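Local coordinates for glucose-inhibited division protein A-related protein, probable oxidoreductase (Thermus thermophilus, PDB 2CUL), which binds flavin-adenine dinucleotide on a Rossmann-type fold and is probably an oxidoreductase related to the glucose-inhibited division protein GidA, at residues Q5-G10 against V102-W107; E17-L22 against V27-L32; G114-L119 against E225-E230. All coordinates share one frame; numbering follows the deposited sequence.

Overall arrangement
Contacts 1 and 2 lie in the buried interior, whereas contact 3 runs from the interior out to the surface. All three reach the same mixed sheet, in which strand 6-9 of contact 1 sits between strand 29-33 of contact 2 and strand 116-119 of contact 3. Contact 1 is purely apolar and its V9 and G10 lead on to the FAD. Contact 2 is apolar too but closes with a backbone hydrogen bond at its turn, and it is nested in the chain loop closed by contact 1. Contact 3 ends in charged side chains. Its helix meets contact 2 through L228, which packs on both of that contact's segments.

Contact 1. Residues Q5-G10 against V102-W107; sequences QVLIVG and VGVRTW. With FAD (flavin-adenine dinucleotide), chain B.
V104 reaches from strand 100-106 to L7 and V9 of strand 6-9, joining two strands of the Rossmann-type FAD domain that are not neighbours in the sheet. The methyl CG1 of V104 meets CG2 of V9 at 4.0 Å, the two side chains running obliquely to each other. The other methyl of V104, CG2, lies 4.3 Å from CD2 of L7. That same L7 CD2 also rests against the backbone of G103, 4.1 Å from its CA. The strand axes approach to 8.5 Å at an angle of 37°, and side chains fill most of the gap, with G103 the one place where backbone is touched. V104 also touches L32 on strand 29-33, the neighbour of strand 6-9.

V9 has two jobs. With CG1 anti to the backbone N (chi1 179°), that methyl is carried to the adenine of the FAD, 3.9 Å from C2A, while CG2 is left to face V104. Behind these side chains, strand 6-9 is fixed by backbone hydrogen bonds on both flanks: V6 and I8 pair with G30, and L7 with K116 and V118. G10 follows, probably as the first glycine of a GxGxxG dinucleotide-binding turn; its phi is positive, 117°, and its bare CA sits 3.2 Å from the ribose oxygen O4B of the FAD.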
loop_
_atom_site.group_PDB
_atom_site.type_symbol
_atom_site.label_atom_id
_atom_site.label_comp_id
_atom_site.label_asym_id
_atom_site.label_seq_id
_atom_site.Cartn_x
_atom_site.Cartn_y
_atom_site.Cartn_z
ATOM N N GLN A 5 13.238 -4.069 9.394
ATOM C CA GLN A 5 12.514 -5.075 10.157
ATOM C C GLN A 5 11.203 -5.343 9.432
ATOM O O GLN A 5 10.677 -6.457 9.457
ATOM C CB GLN A 5 12.245 -4.567 11.568
ATOM C CG GLN A 5 13.496 -4.514 12.420
ATOM C CD GLN A 5 13.245 -3.898 13.774
ATOM O OE1 GLN A 5 13.051 -2.689 13.891
ATOM N NE2 GLN A 5 13.239 -4.729 14.808
ATOM N N VAL A 6 10.680 -4.306 8.785
ATOM C CA VAL A 6 9.443 -4.416 8.023
ATOM C C VAL A 6 9.599 -3.645 6.715
ATOM O O VAL A 6 9.967 -2.470 6.721
ATOM C CB VAL A 6 8.230 -3.825 8.796
ATOM C CG1 VAL A 6 6.955 -4.018 7.985
ATOM C CG2 VAL A 6 8.088 -4.501 10.157
ATOM N N LEU A 7 9.342 -4.322 5.597
ATOM C CA LEU A 7 9.412 -3.706 4.276
ATOM C C LEU A 7 7.975 -3.610 3.785
ATOM O O LEU A 7 7.280 -4.622 3.686
ATOM C CB LEU A 7 10.223 -4.572 3.306
ATOM C CG LEU A 7 10.184 -4.136 1.835
ATOM C CD1 LEU A 7 10.896 -2.798 1.666
ATOM C CD2 LEU A 7 10.861 -5.201 0.975
ATOM N N ILE A 8 7.537 -2.393 3.485
ATOM C CA ILE A 8 6.175 -2.161 3.022
ATOM C C ILE A 8 6.180 -1.718 1.565
ATOM O O ILE A 8 6.885 -0.776 1.202
ATOM C CB ILE A 8 5.499 -1.055 3.857
ATOM C CG1 ILE A 8 5.519 -1.440 5.341
ATOM C CG2 ILE A 8 4.060 -0.841 3.383
ATOM C CD1 ILE A 8 5.129 -0.296 6.269
ATOM N N VAL A 9 5.394 -2.406 0.740
ATOM C CA VAL A 9 5.280 -2.078 -0.677
ATOM C C VAL A 9 3.995 -1.280 -0.897
ATOM O O VAL A 9 2.890 -1.829 -0.837
ATOM C CB VAL A 9 5.247 -3.360 -1.546
ATOM C CG1 VAL A 9 5.113 -2.994 -3.022
ATOM C CG2 VAL A 9 6.521 -4.166 -1.320
ATOM N N GLY A 10 4.149 0.022 -1.141
ATOM C CA GLY A 10 3.000 0.884 -1.359
ATOM C C GLY A 10 2.877 1.952 -0.289
ATOM O O GLY A 10 2.574 1.649 0.863
ATOM N N VAL A 102 11.269 -12.935 1.621
ATOM C CA VAL A 102 12.314 -12.166 2.287
ATOM C C VAL A 102 12.468 -10.762 1.709
ATOM O O VAL A 102 13.303 -9.982 2.169
ATOM C CB VAL A 102 13.673 -12.884 2.187
ATOM C CG1 VAL A 102 13.615 -14.208 2.932
ATOM C CG2 VAL A 102 14.028 -13.110 0.727
ATOM N N GLY A 103 11.667 -10.443 0.700
ATOM C CA GLY A 103 11.746 -9.126 0.093
ATOM C C GLY A 103 11.054 -9.124 -1.252
ATOM O O GLY A 103 10.229 -9.994 -1.529
ATOM N N VAL A 104 11.370 -8.145 -2.090
ATOM C CA VAL A 104 10.768 -8.088 -3.415
ATOM C C VAL A 104 11.799 -7.736 -4.467
ATOM O O VAL A 104 12.808 -7.090 -4.176
ATOM C CB VAL A 104 9.633 -7.030 -3.523
ATOM C CG1 VAL A 104 8.471 -7.397 -2.612
ATOM C CG2 VAL A 104 10.176 -5.640 -3.197
ATOM N N ARG A 105 11.550 -8.191 -5.688
ATOM C CA ARG A 105 12.417 -7.865 -6.803
ATOM C C ARG A 105 11.858 -6.538 -7.299
ATOM O O ARG A 105 10.681 -6.243 -7.079
ATOM C CB ARG A 105 12.296 -8.906 -7.920
ATOM C CG ARG A 105 12.841 -10.273 -7.568
ATOM C CD ARG A 105 13.047 -11.118 -8.820
ATOM N NE ARG A 105 11.803 -11.383 -9.541
ATOM C CZ ARG A 105 10.780 -12.070 -9.042
ATOM N NH1 ARG A 105 10.844 -12.563 -7.811
ATOM N NH2 ARG A 105 9.698 -12.282 -9.782
ATOM N N THR A 106 12.690 -5.724 -7.938
ATOM C CA THR A 106 12.212 -4.452 -8.467
ATOM C C THR A 106 12.563 -4.353 -9.943
ATOM O O THR A 106 13.538 -4.948 -10.408
ATOM C CB THR A 106 12.807 -3.232 -7.722
ATOM O OG1 THR A 106 14.202 -3.106 -8.025
ATOM C CG2 THR A 106 12.622 -3.391 -6.218
ATOM N N TRP A 107 11.754 -3.603 -10.677
ATOM C CA TRP A 107 11.953 -3.443 -12.107
ATOM C C TRP A 107 13.303 -2.815 -12.419
ATOM O O TRP A 107 13.983 -3.208 -13.370
ATOM C CB TRP A 107 10.853 -2.563 -12.697
ATOM C CG TRP A 107 10.747 -2.695 -14.181
ATOM C CD1 TRP A 107 10.038 -3.638 -14.871
ATOM C CD2 TRP A 107 11.416 -1.896 -15.163
ATOM N NE1 TRP A 107 10.226 -3.474 -16.223
ATOM C CE2 TRP A 107 11.067 -2.411 -16.429
ATOM C CE3 TRP A 107 12.278 -0.793 -15.095
ATOM C CZ2 TRP A 107 11.551 -1.863 -17.621
ATOM C CZ3 TRP A 107 12.761 -0.248 -16.281
ATOM C CH2 TRP A 107 12.394 -0.785 -17.526
HETATM P PA FAD B . -3.351 3.363 -2.338
HETATM O O1A FAD B . -3.834 3.372 -3.728
HETATM O O2A FAD B . -3.609 4.535 -1.463
HETATM O O5B FAD B . -1.776 3.110 -2.328
HETATM C C5B FAD B . -1.216 2.037 -3.087
HETATM C C4B FAD B . 0.242 2.411 -3.324
HETATM O O4B FAD B . 0.909 1.230 -3.770
HETATM C C3B FAD B . 0.459 3.475 -4.418
HETATM O O3B FAD B . 1.306 4.518 -3.984
HETATM C C2B FAD B . 1.024 2.679 -5.558
HETATM O O2B FAD B . 1.777 3.402 -6.503
HETATM C C1B FAD B . 1.801 1.598 -4.812
HETATM N N9A FAD B . 2.096 0.397 -5.590
HETATM C C8A FAD B . 1.190 -0.445 -6.191
HETATM N N7A FAD B . 1.782 -1.453 -6.821
HETATM C C5A FAD B . 3.131 -1.247 -6.612
HETATM C C6A FAD B . 4.274 -1.972 -7.027
HETATM N N6A FAD B . 4.221 -3.076 -7.752
HETATM N N1A FAD B . 5.512 -1.485 -6.640
HETATM C C2A FAD B . 5.597 -0.338 -5.885
HETATM N N3A FAD B . 4.538 0.399 -5.459
HETATM C C4A FAD B . 3.332 -0.096 -5.849
HETATM N N1 FAD B . -11.994 6.115 -0.614
HETATM C C2 FAD B . -12.393 7.316 -0.072
HETATM O O2 FAD B . -12.434 7.479 1.123
HETATM N N3 FAD B . -12.751 8.356 -0.942
HETATM C C4 FAD B . -12.736 8.260 -2.317
HETATM O O4 FAD B . -13.068 9.229 -3.033
HETATM C C4X FAD B . -12.332 7.028 -2.871
HETATM N N5 FAD B . -12.300 6.852 -4.248
HETATM C C5X FAD B . -11.905 5.647 -4.797
HETATM C C6 FAD B . -11.882 5.496 -6.183
HETATM C C7 FAD B . -11.482 4.295 -6.801
HETATM C C7M FAD B . -11.476 4.204 -8.306
HETATM C C8 FAD B . -11.087 3.195 -5.957
HETATM C C8M FAD B . -10.639 1.880 -6.535
HETATM C C9 FAD B . -11.111 3.330 -4.548
HETATM C C9A FAD B . -11.516 4.546 -3.936
HETATM N N10 FAD B . -11.553 4.729 -2.508
HETATM C C10 FAD B . -11.963 5.966 -1.978
HETATM C "C1'" FAD B . -11.179 3.616 -1.545
HETATM C "C2'" FAD B . -9.829 3.695 -0.797
HETATM O "O2'" FAD B . -9.927 4.632 0.242
HETATM C "C3'" FAD B . -8.655 4.082 -1.719
HETATM O "O3'" FAD B . -8.510 3.149 -2.789
HETATM C "C4'" FAD B . -7.299 4.117 -0.985
HETATM O "O4'" FAD B . -6.306 4.760 -1.782
HETATM C "C5'" FAD B . -6.877 2.674 -0.645
HETATM O "O5'" FAD B . -5.639 2.695 0.083
HETATM P P FAD B . -4.452 1.689 -0.220
HETATM O O1P FAD B . -3.421 2.028 0.777
HETATM O O2P FAD B . -4.940 0.268 -0.221
HETATM O O3P FAD B . -3.971 2.027 -1.680
#

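Contact 2. Residues E17-L22 against V27-L32; sequences ETAFWL and VRVGLL
L22 and V29 form the middle of this contact, their side chains crossing at about a right angle. The CB of L22 presses on V29 CG2 at 3.6 Å, and the CD1 branch of the leucine touches the same methyl at 3.9 Å. V29 offers one methyl to each helix residue: with CG1 anti to its backbone N (chi1 -179°), that branch meets A19 CB at 4.1 Å while CG2 stays with L22. L31 CD2 comes in beside V29 and meets A19 CB at 4.0 Å. At the other end V27 lies obliquely against L22, CB to CB at 4.0 Å.

A19 and L22 lie on the face of helix 13-24 turned to strand 29-33, which runs nearly antiparallel to it; helix and strand are the second half of the beta-alpha-beta unit begun by strand 6-9. That is the classic dinucleotide-binding unit of Rossmann-type flavoproteins. I8 of the first strand touches A19, V29 and L31, so both strands of the unit share the helix surface. L228 of helix 213-230 touches L22 and V27.

The polar edge starts at the turn, where V27 N donates to L22 O at 3.1 Å; the N-H points well at the oxygen (152°), but the donor stands above the carbonyl plane, 39° out of it. On the side of the helix turned from the strand, W21 NE1 makes a weak bond of 2.9 Å to E17 OE2, and the F20 ring reaches over one face of the indole with CD2. The E17 carboxylate is gripped further by S217 OG and by the backbone N-H groups of L55 and L56.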
loop_
_atom_site.group_PDB
_atom_site.type_symbol
_atom_site.label_atom_id
_atom_site.label_comp_id
_atom_site.label_asym_id
_atom_site.label_seq_id
_atom_site.Cartn_x
_atom_site.Cartn_y
_atom_site.Cartn_z
ATOM N N GLU A 17 0.298 4.547 6.588
ATOM C CA GLU A 17 -0.170 4.589 7.970
ATOM C C GLU A 17 0.566 3.511 8.764
ATOM O O GLU A 17 0.972 3.738 9.903
ATOM C CB GLU A 17 -1.681 4.352 8.050
ATOM C CG GLU A 17 -2.273 4.723 9.400
ATOM C CD GLU A 17 -2.283 6.225 9.633
ATOM O OE1 GLU A 17 -2.977 6.939 8.878
ATOM O OE2 GLU A 17 -1.597 6.691 10.569
ATOM N N THR A 18 0.738 2.335 8.162
ATOM C CA THR A 18 1.451 1.252 8.834
ATOM C C THR A 18 2.871 1.725 9.158
ATOM O O THR A 18 3.358 1.559 10.281
ATOM C CB THR A 18 1.551 -0.012 7.942
ATOM O OG1 THR A 18 0.239 -0.437 7.558
ATOM C CG2 THR A 18 2.238 -1.144 8.692
ATOM N N ALA A 19 3.526 2.321 8.168
ATOM C CA ALA A 19 4.889 2.819 8.337
ATOM C C ALA A 19 4.951 3.868 9.438
ATOM O O ALA A 19 5.879 3.884 10.249
ATOM C CB ALA A 19 5.392 3.416 7.029
ATOM N N PHE A 20 3.951 4.743 9.459
ATOM C CA PHE A 20 3.889 5.812 10.445
ATOM C C PHE A 20 3.925 5.317 11.887
ATOM O O PHE A 20 4.770 5.746 12.669
ATOM C CB PHE A 20 2.627 6.650 10.231
ATOM C CG PHE A 20 2.456 7.753 11.238
ATOM C CD1 PHE A 20 3.182 8.932 11.126
ATOM C CD2 PHE A 20 1.584 7.600 12.311
ATOM C CE1 PHE A 20 3.043 9.948 12.074
ATOM C CE2 PHE A 20 1.438 8.607 13.265
ATOM C CZ PHE A 20 2.171 9.784 13.143
ATOM N N TRP A 21 3.012 4.417 12.241
ATOM C CA TRP A 21 2.964 3.909 13.605
ATOM C C TRP A 21 4.148 3.029 13.975
ATOM O O TRP A 21 4.585 3.028 15.126
ATOM C CB TRP A 21 1.651 3.162 13.852
ATOM C CG TRP A 21 0.473 4.079 13.820
ATOM C CD1 TRP A 21 -0.347 4.324 12.755
ATOM C CD2 TRP A 21 0.030 4.940 14.875
ATOM N NE1 TRP A 21 -1.272 5.286 13.082
ATOM C CE2 TRP A 21 -1.064 5.682 14.377
ATOM C CE3 TRP A 21 0.451 5.160 16.194
ATOM C CZ2 TRP A 21 -1.743 6.630 15.152
ATOM C CZ3 TRP A 21 -0.226 6.105 16.966
ATOM C CH2 TRP A 21 -1.310 6.827 16.440
ATOM N N LEU A 22 4.674 2.282 13.011
ATOM C CA LEU A 22 5.824 1.437 13.292
ATOM C C LEU A 22 7.015 2.331 13.601
ATOM O O LEU A 22 7.749 2.097 14.563
ATOM C CB LEU A 22 6.154 0.544 12.092
ATOM C CG LEU A 22 5.206 -0.632 11.836
ATOM C CD1 LEU A 22 5.603 -1.336 10.549
ATOM C CD2 LEU A 22 5.257 -1.602 13.016
ATOM N N VAL A 27 10.669 1.119 15.056
ATOM C CA VAL A 27 10.880 -0.009 14.161
ATOM C C VAL A 27 11.558 0.480 12.887
ATOM O O VAL A 27 11.193 1.526 12.347
ATOM C CB VAL A 27 9.541 -0.687 13.798
ATOM C CG1 VAL A 27 9.777 -1.847 12.833
ATOM C CG2 VAL A 27 8.863 -1.186 15.062
ATOM N N ARG A 28 12.559 -0.264 12.426
ATOM C CA ARG A 28 13.274 0.091 11.206
ATOM C C ARG A 28 12.387 -0.291 10.033
ATOM O O ARG A 28 12.251 -1.470 9.698
ATOM C CB ARG A 28 14.603 -0.659 11.127
ATOM C CG ARG A 28 15.577 -0.303 12.240
ATOM C CD ARG A 28 16.828 -1.153 12.145
ATOM N NE ARG A 28 16.499 -2.574 12.189
ATOM C CZ ARG A 28 17.369 -3.554 11.974
ATOM N NH1 ARG A 28 18.634 -3.272 11.694
ATOM N NH2 ARG A 28 16.974 -4.817 12.038
ATOM N N VAL A 29 11.784 0.712 9.410
ATOM C CA VAL A 29 10.881 0.482 8.292
ATOM C C VAL A 29 11.378 0.965 6.940
ATOM O O VAL A 29 11.933 2.055 6.811
ATOM C CB VAL A 29 9.520 1.164 8.539
ATOM C CG1 VAL A 29 8.580 0.901 7.367
ATOM C CG2 VAL A 29 8.916 0.663 9.832
ATOM N N GLY A 30 11.163 0.128 5.934
ATOM C CA GLY A 30 11.516 0.485 4.577
ATOM C C GLY A 30 10.189 0.600 3.855
ATOM O O GLY A 30 9.430 -0.368 3.801
ATOM N N LEU A 31 9.888 1.786 3.333
ATOM C CA LEU A 31 8.640 2.012 2.613
ATOM C C LEU A 31 8.967 2.204 1.139
ATOM O O LEU A 31 9.440 3.264 0.720
ATOM C CB LEU A 31 7.926 3.248 3.170
ATOM C CG LEU A 31 6.569 3.617 2.563
ATOM C CD1 LEU A 31 5.619 2.417 2.612
ATOM C CD2 LEU A 31 5.984 4.791 3.342
ATOM N N LEU A 32 8.716 1.153 0.365
ATOM C CA LEU A 32 8.990 1.132 -1.069
ATOM C C LEU A 32 7.735 1.486 -1.855
ATOM O O LEU A 32 6.663 0.947 -1.587
ATOM C CB LEU A 32 9.482 -0.270 -1.444
ATOM C CG LEU A 32 9.857 -0.645 -2.878
ATOM C CD1 LEU A 32 10.706 -1.914 -2.839
ATOM C CD2 LEU A 32 8.608 -0.855 -3.722
#

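Contact 3. Residues G114-L119 against E225-E230; sequences GEKVVL and EHLLHE
K116 leans across to L227 and E230, and its chain changes character along the way. CB points from strand 116-119 toward helix 213-230, and CG, placed anti to the carbonyl carbon (chi1 -68°), carries the chain onward. CD makes the tightest contact between the two segments, 3.6 Å from L227 CD2, as the lysine and leucine side chains slide past each other in opposite directions. CE still lies against the helix, 4.3 Å from E230 CB. There the extended chain bends (chi4 53°), and NZ stops 6.3 Å from E230 OE1. The opposite charges may attract over that distance, but they do not form a salt bridge; what K116 gives this contact is mainly its aliphatic length.

L227 uses its two branches separately. While CD2 serves the lysine, CD1 turns to the buried side and meets V118 CG2 at 4.3 Å. Y202 of the edge strand 201-203 touches K116, V118 and L227, and V6 of strand 6-9 backs L227. E230, at the exposed end, lays its CG over one face of the H226 ring, 3.4 Å above the plane and offset toward the rim, within the same helix.

The backbones remain far apart, with axes 12.0 Å from each other and directions 171° apart, so side chains bridge the whole distance. The strand is held within its sheet instead, where V117 bonds through its backbone to G200 and Y202. A closing helix running antiparallel to the parallel strands, packed on the sheet face that also carries helix 13-24, is characteristic of the Rossmann-type FAD-binding domain.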
loop_
_atom_site.group_PDB
_atom_site.type_symbol
_atom_site.label_atom_id
_atom_site.label_comp_id
_atom_site.label_asym_id
_atom_site.label_seq_id
_atom_site.Cartn_x
_atom_site.Cartn_y
_atom_site.Cartn_z
ATOM N N GLY A 114 13.292 -7.371 3.659
ATOM C CA GLY A 114 12.713 -7.061 4.951
ATOM C C GLY A 114 12.433 -8.336 5.725
ATOM O O GLY A 114 12.157 -9.374 5.126
ATOM N N GLU A 115 12.509 -8.268 7.051
ATOM C CA GLU A 115 12.249 -9.440 7.886
ATOM C C GLU A 115 10.799 -9.861 7.683
ATOM O O GLU A 115 10.465 -11.052 7.680
ATOM C CB GLU A 115 12.526 -9.102 9.351
ATOM C CG GLU A 115 14.010 -8.968 9.655
ATOM C CD GLU A 115 14.287 -8.477 11.061
ATOM O OE1 GLU A 115 13.416 -8.650 11.938
ATOM O OE2 GLU A 115 15.385 -7.928 11.286
ATOM N N LYS A 116 9.940 -8.865 7.514
ATOM C CA LYS A 116 8.527 -9.090 7.252
ATOM C C LYS A 116 8.208 -8.209 6.057
ATOM O O LYS A 116 8.660 -7.065 5.992
ATOM C CB LYS A 116 7.679 -8.700 8.462
ATOM C CG LYS A 116 7.891 -9.631 9.648
ATOM C CD LYS A 116 7.028 -9.256 10.829
ATOM C CE LYS A 116 7.216 -10.253 11.957
ATOM N NZ LYS A 116 8.654 -10.410 12.304
ATOM N N VAL A 117 7.455 -8.747 5.104
ATOM C CA VAL A 117 7.107 -8.006 3.897
ATOM C C VAL A 117 5.604 -7.774 3.838
ATOM O O VAL A 117 4.814 -8.711 3.943
ATOM C CB VAL A 117 7.572 -8.765 2.634
ATOM C CG1 VAL A 117 7.174 -7.999 1.382
ATOM C CG2 VAL A 117 9.088 -8.956 2.677
ATOM N N VAL A 118 5.226 -6.512 3.674
ATOM C CA VAL A 118 3.825 -6.111 3.626
ATOM C C VAL A 118 3.432 -5.579 2.257
ATOM O O VAL A 118 4.088 -4.684 1.721
ATOM C CB VAL A 118 3.538 -4.988 4.655
ATOM C CG1 VAL A 118 2.072 -4.562 4.579
ATOM C CG2 VAL A 118 3.888 -5.455 6.062
ATOM N N LEU A 119 2.359 -6.128 1.695
ATOM C CA LEU A 119 1.856 -5.664 0.410
ATOM C C LEU A 119 0.677 -4.738 0.700
ATOM O O LEU A 119 -0.310 -5.150 1.311
ATOM C CB LEU A 119 1.396 -6.843 -0.458
ATOM C CG LEU A 119 2.473 -7.860 -0.838
ATOM C CD1 LEU A 119 1.883 -8.923 -1.757
ATOM C CD2 LEU A 119 3.627 -7.146 -1.535
ATOM N N GLU A 225 0.190 -2.314 14.985
ATOM C CA GLU A 225 0.066 -2.792 16.356
ATOM C C GLU A 225 0.324 -4.291 16.443
ATOM O O GLU A 225 0.928 -4.765 17.403
ATOM C CB GLU A 225 -1.318 -2.461 16.909
ATOM C CG GLU A 225 -1.607 -0.964 16.941
ATOM C CD GLU A 225 -2.998 -0.641 17.453
ATOM O OE1 GLU A 225 -3.965 -1.285 16.996
ATOM O OE2 GLU A 225 -3.125 0.264 18.303
ATOM N N HIS A 226 -0.129 -5.041 15.442
ATOM C CA HIS A 226 0.093 -6.480 15.438
ATOM C C HIS A 226 1.578 -6.799 15.284
ATOM O O HIS A 226 2.127 -7.624 16.020
ATOM C CB HIS A 226 -0.683 -7.151 14.302
ATOM C CG HIS A 226 -0.309 -8.587 14.095
ATOM N ND1 HIS A 226 -0.586 -9.568 15.022
ATOM C CD2 HIS A 226 0.368 -9.197 13.093
ATOM C CE1 HIS A 226 -0.094 -10.720 14.602
ATOM N NE2 HIS A 226 0.491 -10.523 13.435
ATOM N N LEU A 227 2.229 -6.145 14.327
ATOM C CA LEU A 227 3.647 -6.373 14.077
ATOM C C LEU A 227 4.506 -5.983 15.273
ATOM O O LEU A 227 5.520 -6.627 15.552
ATOM C CB LEU A 227 4.097 -5.597 12.837
ATOM C CG LEU A 227 3.487 -6.068 11.512
ATOM C CD1 LEU A 227 3.915 -5.151 10.378
ATOM C CD2 LEU A 227 3.927 -7.503 11.240
ATOM N N LEU A 228 4.109 -4.926 15.973
ATOM C CA LEU A 228 4.856 -4.480 17.142
ATOM C C LEU A 228 4.807 -5.560 18.213
ATOM O O LEU A 228 5.763 -5.752 18.967
ATOM C CB LEU A 228 4.269 -3.177 17.684
ATOM C CG LEU A 228 4.596 -1.944 16.840
ATOM C CD1 LEU A 228 3.797 -0.740 17.323
ATOM C CD2 LEU A 228 6.092 -1.668 16.926
ATOM N N HIS A 229 3.684 -6.266 18.270
ATOM C CA HIS A 229 3.500 -7.340 19.231
ATOM C C HIS A 229 4.360 -8.535 18.826
ATOM O O HIS A 229 4.994 -9.169 19.667
ATOM C CB HIS A 229 2.023 -7.744 19.280
ATOM C CG HIS A 229 1.732 -8.875 20.215
ATOM N ND1 HIS A 229 2.238 -10.144 20.029
ATOM C CD2 HIS A 229 0.985 -8.930 21.344
ATOM C CE1 HIS A 229 1.814 -10.931 21.002
ATOM N NE2 HIS A 229 1.052 -10.219 21.812
ATOM N N GLU A 230 4.386 -8.827 17.528
ATOM C CA GLU A 230 5.158 -9.947 17.001
ATOM C C GLU A 230 6.661 -9.768 17.178
ATOM O O GLU A 230 7.388 -10.736 17.397
ATOM C CB GLU A 230 4.845 -10.150 15.517
ATOM C CG GLU A 230 3.431 -10.632 15.250
ATOM C CD GLU A 230 3.167 -11.999 15.851
ATOM O OE1 GLU A 230 3.845 -12.965 15.445
ATOM O OE2 GLU A 230 2.285 -12.105 16.730
#